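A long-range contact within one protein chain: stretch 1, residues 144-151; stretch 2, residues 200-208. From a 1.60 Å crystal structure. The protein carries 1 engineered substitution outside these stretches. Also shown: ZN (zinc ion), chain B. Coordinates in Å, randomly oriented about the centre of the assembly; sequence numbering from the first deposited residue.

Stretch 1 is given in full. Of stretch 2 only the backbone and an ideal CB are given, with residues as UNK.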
ATOM      1  N   GLY A 144      -8.082   5.009  -4.306  1.00  9.06           N
ATOM      2  CA  GLY A 144      -7.722   5.145  -5.682  1.00  9.46           C
ATOM      3  C   GLY A 144      -6.511   5.963  -6.019  1.00 10.61           C
ATOM      4  O   GLY A 144      -6.197   6.175  -7.222  1.00 13.18           O
ATOM      5  N   MET A 145      -5.781   6.384  -5.022  1.00 10.96           N
ATOM      6  CA  MET A 145      -4.596   7.153  -5.304  1.00 12.35           C
ATOM      7  C   MET A 145      -3.424   6.301  -5.736  1.00 10.92           C
ATOM      8  O   MET A 145      -3.288   5.236  -5.265  1.00 11.33           O
ATOM      9  CB  MET A 145      -4.229   7.950  -4.078  1.00 16.03           C
ATOM     10  CG  MET A 145      -5.240   9.104  -3.922  1.00 20.34           C
ATOM     11  SD  MET A 145      -4.818  10.304  -2.714  1.00 24.21           S
ATOM     12  CE  MET A 145      -3.629  11.293  -3.591  1.00 23.51           C
ATOM     13  N   ILE A 146      -2.613   6.833  -6.646  1.00 10.80           N
ATOM     14  CA  ILE A 146      -1.396   6.195  -7.080  1.00 11.20           C
ATOM     15  C   ILE A 146      -0.185   6.814  -6.354  1.00 11.07           C
ATOM     16  O   ILE A 146      -0.315   7.817  -5.654  1.00 10.95           O
ATOM     17  CB  ILE A 146      -1.313   6.259  -8.621  1.00 12.24           C
ATOM     18  CG1 ILE A 146      -1.111   7.710  -9.053  1.00 14.65           C
ATOM     19  CG2 ILE A 146      -2.493   5.503  -9.224  1.00 11.77           C
ATOM     20  CD1 ILE A 146      -0.806   7.879 -10.549  1.00 16.91           C
ATOM     21  N   HIS A 147       0.996   6.210  -6.557  1.00  9.64           N
ATOM     22  CA  HIS A 147       2.154   6.788  -6.067  1.00 10.36           C
ATOM     23  C   HIS A 147       2.521   8.161  -6.643  1.00 11.67           C
ATOM     24  O   HIS A 147       2.486   8.381  -7.854  1.00 13.06           O
ATOM     25  CB  HIS A 147       3.341   5.870  -6.328  1.00 10.24           C
ATOM     26  CG  HIS A 147       3.386   4.693  -5.388  1.00  9.94           C
ATOM     27  ND1 HIS A 147       3.620   3.411  -5.820  1.00  9.77           N
ATOM     28  CD2 HIS A 147       3.088   4.571  -4.062  1.00 10.15           C
ATOM     29  CE1 HIS A 147       3.528   2.572  -4.810  1.00 12.10           C
ATOM     30  NE2 HIS A 147       3.308   3.272  -3.746  1.00  9.44           N
ATOM     31  N   GLU A 148       2.997   9.009  -5.783  1.00 12.45           N
ATOM     32  CA  GLU A 148       3.786  10.217  -6.198  1.00 13.81           C
ATOM     33  C   GLU A 148       5.244   9.855  -6.219  1.00 14.60           C
ATOM     34  O   GLU A 148       5.746   9.326  -5.250  1.00 15.80           O
ATOM     35  CB  GLU A 148       3.596  11.340  -5.175  1.00 13.73           C
ATOM     36  CG  GLU A 148       2.154  11.888  -5.152  1.00 14.71           C
ATOM     37  CD  GLU A 148       1.813  12.672  -6.422  1.00 15.57           C
ATOM     38  OE1 GLU A 148       2.657  13.510  -6.931  1.00 15.55           O
ATOM     39  OE2 GLU A 148       0.723  12.378  -6.990  1.00 14.94           O
ATOM     40  N   HIS A 149       5.910  10.037  -7.353  1.00 15.41           N
ATOM     41  CA  HIS A 149       7.333   9.684  -7.453  1.00 14.43           C
ATOM     42  C   HIS A 149       8.008  10.797  -8.248  1.00 15.42           C
ATOM     43  O   HIS A 149       7.666  11.027  -9.364  1.00 18.37           O
ATOM     44  CB  HIS A 149       7.485   8.386  -8.164  1.00 14.73           C
ATOM     45  CG  HIS A 149       8.890   8.088  -8.523  1.00 14.06           C
ATOM     46  ND1 HIS A 149       9.845   7.804  -7.578  1.00 15.10           N
ATOM     47  CD2 HIS A 149       9.493   7.997  -9.720  1.00 13.98           C
ATOM     48  CE1 HIS A 149      11.006   7.590  -8.183  1.00 15.95           C
ATOM     49  NE2 HIS A 149      10.806   7.688  -9.490  1.00 16.29           N
ATOM     50  N   GLN A 150       8.904  11.506  -7.592  1.00 15.41           N
ATOM     51  CA  GLN A 150       9.685  12.562  -8.197  1.00 20.39           C
ATOM     52  C   GLN A 150      10.952  11.856  -8.552  1.00 17.48           C
ATOM     53  O   GLN A 150      11.685  11.443  -7.659  1.00 17.51           O
ATOM     54  CB  GLN A 150       9.962  13.642  -7.115  1.00 24.47           C
ATOM     55  CG  GLN A 150      10.512  14.964  -7.627  1.00 32.29           C
ATOM     56  CD  GLN A 150       9.449  15.689  -8.421  1.00 38.95           C
ATOM     57  OE1 GLN A 150       9.736  16.301  -9.438  1.00 48.14           O
ATOM     58  NE2 GLN A 150       8.182  15.537  -8.002  1.00 43.96           N
ATOM     59  N   HIS A 151      11.167  11.644  -9.844  1.00 15.95           N
ATOM     60  CA  HIS A 151      12.322  10.946 -10.316  1.00 17.71           C
ATOM     61  C   HIS A 151      13.634  11.743 -10.100  1.00 16.57           C
ATOM     62  O   HIS A 151      13.708  12.893 -10.493  1.00 16.10           O
ATOM     63  CB  HIS A 151      12.169  10.560 -11.796  1.00 18.27           C
ATOM     64  CG  HIS A 151      13.208   9.577 -12.194  1.00 21.61           C
ATOM     65  ND1 HIS A 151      13.201   8.290 -11.705  1.00 23.38           N
ATOM     66  CD2 HIS A 151      14.351   9.708 -12.913  1.00 20.95           C
ATOM     67  CE1 HIS A 151      14.287   7.662 -12.118  1.00 23.47           C
ATOM     68  NE2 HIS A 151      14.979   8.489 -12.883  1.00 22.26           N
ATOM     69  N   UNK A 200       5.418  16.619   0.100  1.00 19.94           N
ATOM     70  CA  UNK A 200       4.869  16.249   1.361  1.00 19.60           C
ATOM     71  C   UNK A 200       3.815  15.141   1.325  1.00 16.82           C
ATOM     72  O   UNK A 200       3.337  14.760   2.385  1.00 17.85           O
ATOM     73  CB  UNK A 200       4.269  17.499   2.008  1.00 19.60           C
ATOM     74  N   UNK A 201       3.402  14.733   0.134  1.00 15.56           N
ATOM     75  CA  UNK A 201       2.307  13.807  -0.012  1.00 14.50           C
ATOM     76  C   UNK A 201       2.536  12.494   0.717  1.00 12.77           C
ATOM     77  O   UNK A 201       3.632  11.917   0.713  1.00 13.00           O
ATOM     78  CB  UNK A 201       2.058  13.537  -1.497  1.00 14.50           C
ATOM     79  N   UNK A 202       1.478  12.017   1.360  1.00 13.85           N
ATOM     80  CA  UNK A 202       1.544  10.742   2.021  1.00 12.02           C
ATOM     81  C   UNK A 202       1.737   9.629   0.954  1.00 10.57           C
ATOM     82  O   UNK A 202       2.179   8.576   1.283  1.00 11.46           O
ATOM     83  CB  UNK A 202       0.283  10.509   2.855  1.00 12.02           C
ATOM     84  N   UNK A 203       1.394   9.955  -0.311  1.00 11.62           N
ATOM     85  CA  UNK A 203       1.462   9.005  -1.423  1.00 10.63           C
ATOM     86  C   UNK A 203       2.847   8.839  -2.061  1.00 11.73           C
ATOM     87  O   UNK A 203       3.011   8.081  -3.013  1.00  8.95           O
ATOM     88  CB  UNK A 203       0.473   9.442  -2.506  1.00 10.63           C
ATOM     89  N   UNK A 204       3.836   9.556  -1.550  1.00 12.22           N
ATOM     90  CA  UNK A 204       5.174   9.445  -2.145  1.00 14.30           C
ATOM     91  C   UNK A 204       5.648   8.027  -2.039  1.00 13.92           C
ATOM     92  O   UNK A 204       5.359   7.383  -1.113  1.00 13.66           O
ATOM     93  CB  UNK A 204       6.170  10.390  -1.470  1.00 14.30           C
ATOM     94  N   UNK A 205       6.374   7.593  -3.042  1.00 12.48           N
ATOM     95  CA  UNK A 205       6.892   6.207  -3.150  1.00 13.40           C
ATOM     96  C   UNK A 205       8.232   6.096  -2.474  1.00 14.37           C
ATOM     97  O   UNK A 205       9.212   6.807  -2.802  1.00 12.82           O
ATOM     98  CB  UNK A 205       7.014   5.772  -4.612  1.00 13.40           C
ATOM     99  N   UNK A 206       8.278   5.279  -1.451  1.00 15.69           N
ATOM    100  CA  UNK A 206       9.489   5.022  -0.713  1.00 18.10           C
ATOM    101  C   UNK A 206      10.393   4.044  -1.437  1.00 14.87           C
ATOM    102  O   UNK A 206       9.942   3.047  -1.848  1.00 17.65           O
ATOM    103  CB  UNK A 206       9.152   4.494   0.683  1.00 18.10           C
ATOM    104  N   UNK A 207      11.674   4.359  -1.524  1.00 14.31           N
ATOM    105  CA  UNK A 207      12.671   3.509  -2.119  1.00 17.06           C
ATOM    106  C   UNK A 207      13.553   3.005  -0.981  1.00 16.25           C
ATOM    107  O   UNK A 207      14.243   3.773  -0.309  1.00 17.61           O
ATOM    108  CB  UNK A 207      13.478   4.247  -3.189  1.00 17.06           C
ATOM    109  N   UNK A 208      13.520   1.697  -0.776  1.00 16.69           N
ATOM    110  CA  UNK A 208      14.172   1.131   0.392  1.00 16.61           C
ATOM    111  C   UNK A 208      15.638   0.942   0.103  1.00 16.63           C
ATOM    112  O   UNK A 208      16.020   0.426  -0.971  1.00 15.51           O
ATOM    113  CB  UNK A 208      13.526  -0.195   0.800  1.00 16.61           C
TER
HETATM  114 ZN    ZN B 301       2.183   2.652  -2.134  1.00 16.66          ZN

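The two stretches meet through a single beta bridge centred on Glu148 and position 204. The amide N of Glu148 donates to the carbonyl O of position 203 (2.9 Å), and the amide N of position 205 returns a bond to Glu148 O (2.9 Å), two backbone bonds that are consistent with the register in which Glu148 lies opposite position 204.

Position 200 has nothing of stretch 1 within 5.5 Å of its ideal CB, and the contact sets no requirement there; it is Gln200.

At position 201, CA-to-CB points toward stretch 1, and the ideal CB lies 4.0 Å from Glu148 CG. The backbone begins a type I turn that ends at position 204, a site where Ser, Asp or Asn often accepts a bond from the amide two residues on; alanine would also fit. The residue is Ser201. Its OG accepts from the backbone N of position 203 (3.0 Å) and lies 3.9 Å from Glu148 CG, bracing the turn beside the glutamate.

Position 202 points away at the first corner of the turn, and stretch 1 leaves the choice open. Ile202 occupies it without touching stretch 1.

Position 203 faces a largely apolar surface: its ideal CB is 3.6 Å from Ile146 O, 4.0 Å from Glu148 CG and 4.6 Å from Met145 CE. A flexible or branched aliphatic chain such as Met, Leu or Ile would suit. Met203, with all three chi angles in m, brings CG to 3.8 Å from Met145 CE, an apolar contact between two methionines. Its carbonyl O also receives a CA-H...O contact from His147 CA (3.4 Å), reinforcing the bridge.

Position 204 points away overall, yet its ideal CB is 4.0 Å from Glu148 O. A flat side chain that folds back could cover the CB of Glu148; His, Tyr, Phe or Trp are plausible. His204 does this: Glu148 CB sits over its ring face, 3.6 Å from the ring centroid and almost on the normal. A water bridges ND1 of His204 (2.5 Å) and the backbone N of Gln150 (3.0 Å), a link that a purely hydrocarbon ring could not make.

The CB of position 205 points toward stretch 1, 3.9 Å from His147 CG and 4.4 Å from His149 CB. The two imidazoles favour an aromatic or broad aliphatic group. In Tyr205, CB lies over the His147 face, 4.3 Å from the ring centroid, while the phenol ring meets that imidazole obliquely, with planes at 49°. The same His147 binds the zinc ion, with ZN 2.1 Å from His147 NE2. A water joins Tyr205 O to His149 ND1, 2.8 Å from each.

Position 206 points away and accepts many residues; Ser206 makes no contact with stretch 1.

At position 207, CA-to-CB runs sideways, and only a chain of some length could reach the His149 ring. Leu, Ile or Met would serve. Ile207 extends CD1 to 4.0 Å from His149 CE1.

Position 208 is out of reach, so the contact does not restrict it; it is Ser208.

Stretch 2 (200-208) QSIMHYSIS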
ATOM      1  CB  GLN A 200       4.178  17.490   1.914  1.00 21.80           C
ATOM      2  CG  GLN A 200       5.190  18.555   2.330  1.00 26.19           C
ATOM      3  CD  GLN A 200       5.420  18.571   3.830  1.00 32.71           C
ATOM      4  OE1 GLN A 200       6.285  17.847   4.358  1.00 34.17           O
ATOM      5  NE2 GLN A 200       4.624  19.409   4.545  1.00 34.26           N
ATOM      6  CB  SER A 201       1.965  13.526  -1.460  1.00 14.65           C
ATOM      7  OG  SER A 201       0.861  12.605  -1.548  1.00 13.99           O
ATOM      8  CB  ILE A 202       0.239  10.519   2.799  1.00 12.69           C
ATOM      9  CG1 ILE A 202       0.362   9.364   3.702  1.00 13.97           C
ATOM     10  CG2 ILE A 202      -0.898  10.280   1.830  1.00 13.73           C
ATOM     11  CD1 ILE A 202       1.092   9.642   4.954  1.00 15.64           C
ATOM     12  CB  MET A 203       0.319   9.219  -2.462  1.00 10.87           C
ATOM     13  CG  MET A 203      -1.111   9.013  -1.936  1.00 11.20           C
ATOM     14  SD  MET A 203      -1.325   7.589  -0.864  1.00 10.38           S
ATOM     15  CE  MET A 203      -1.047   6.226  -2.008  1.00 11.42           C
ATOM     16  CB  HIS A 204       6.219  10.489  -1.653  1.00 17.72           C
ATOM     17  CG  HIS A 204       6.286  11.714  -2.509  1.00 22.71           C
ATOM     18  ND1 HIS A 204       7.016  11.771  -3.680  1.00 24.08           N
ATOM     19  CD2 HIS A 204       5.629  12.894  -2.417  1.00 26.14           C
ATOM     20  CE1 HIS A 204       6.849  12.948  -4.234  1.00 27.28           C
ATOM     21  NE2 HIS A 204       5.996  13.640  -3.503  1.00 27.28           N
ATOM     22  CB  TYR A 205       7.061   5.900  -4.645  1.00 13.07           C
ATOM     23  CG  TYR A 205       7.587   4.566  -4.917  1.00 12.29           C
ATOM     24  CD1 TYR A 205       6.873   3.481  -4.589  1.00 13.13           C
ATOM     25  CD2 TYR A 205       8.669   4.404  -5.706  1.00 14.17           C
ATOM     26  CE1 TYR A 205       7.313   2.212  -4.867  1.00 13.54           C
ATOM     27  CE2 TYR A 205       9.196   3.175  -5.935  1.00 13.48           C
ATOM     28  CZ  TYR A 205       8.481   2.051  -5.570  1.00 13.13           C
ATOM     29  OH  TYR A 205       8.939   0.771  -5.878  1.00 16.62           O
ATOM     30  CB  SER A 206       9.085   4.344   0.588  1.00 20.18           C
ATOM     31  OG  SER A 206       8.306   5.209   1.317  1.00 21.61           O
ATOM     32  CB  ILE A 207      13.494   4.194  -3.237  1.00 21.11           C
ATOM     33  CG1 ILE A 207      12.516   4.567  -4.377  1.00 23.50           C
ATOM     34  CG2 ILE A 207      14.561   3.241  -3.767  1.00 23.30           C
ATOM     35  CD1 ILE A 207      13.010   5.544  -5.411  1.00 23.68           C
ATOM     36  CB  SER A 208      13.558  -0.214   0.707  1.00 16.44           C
ATOM     37  OG  SER A 208      14.273  -0.821   1.725  1.00 17.90           O
TER
HETATM   38  O   HOH W   1      10.087   8.408  -4.898  1.00 15.32           O
HETATM   39  O   HOH W   2       9.215  11.020  -4.691  1.00 20.08           O
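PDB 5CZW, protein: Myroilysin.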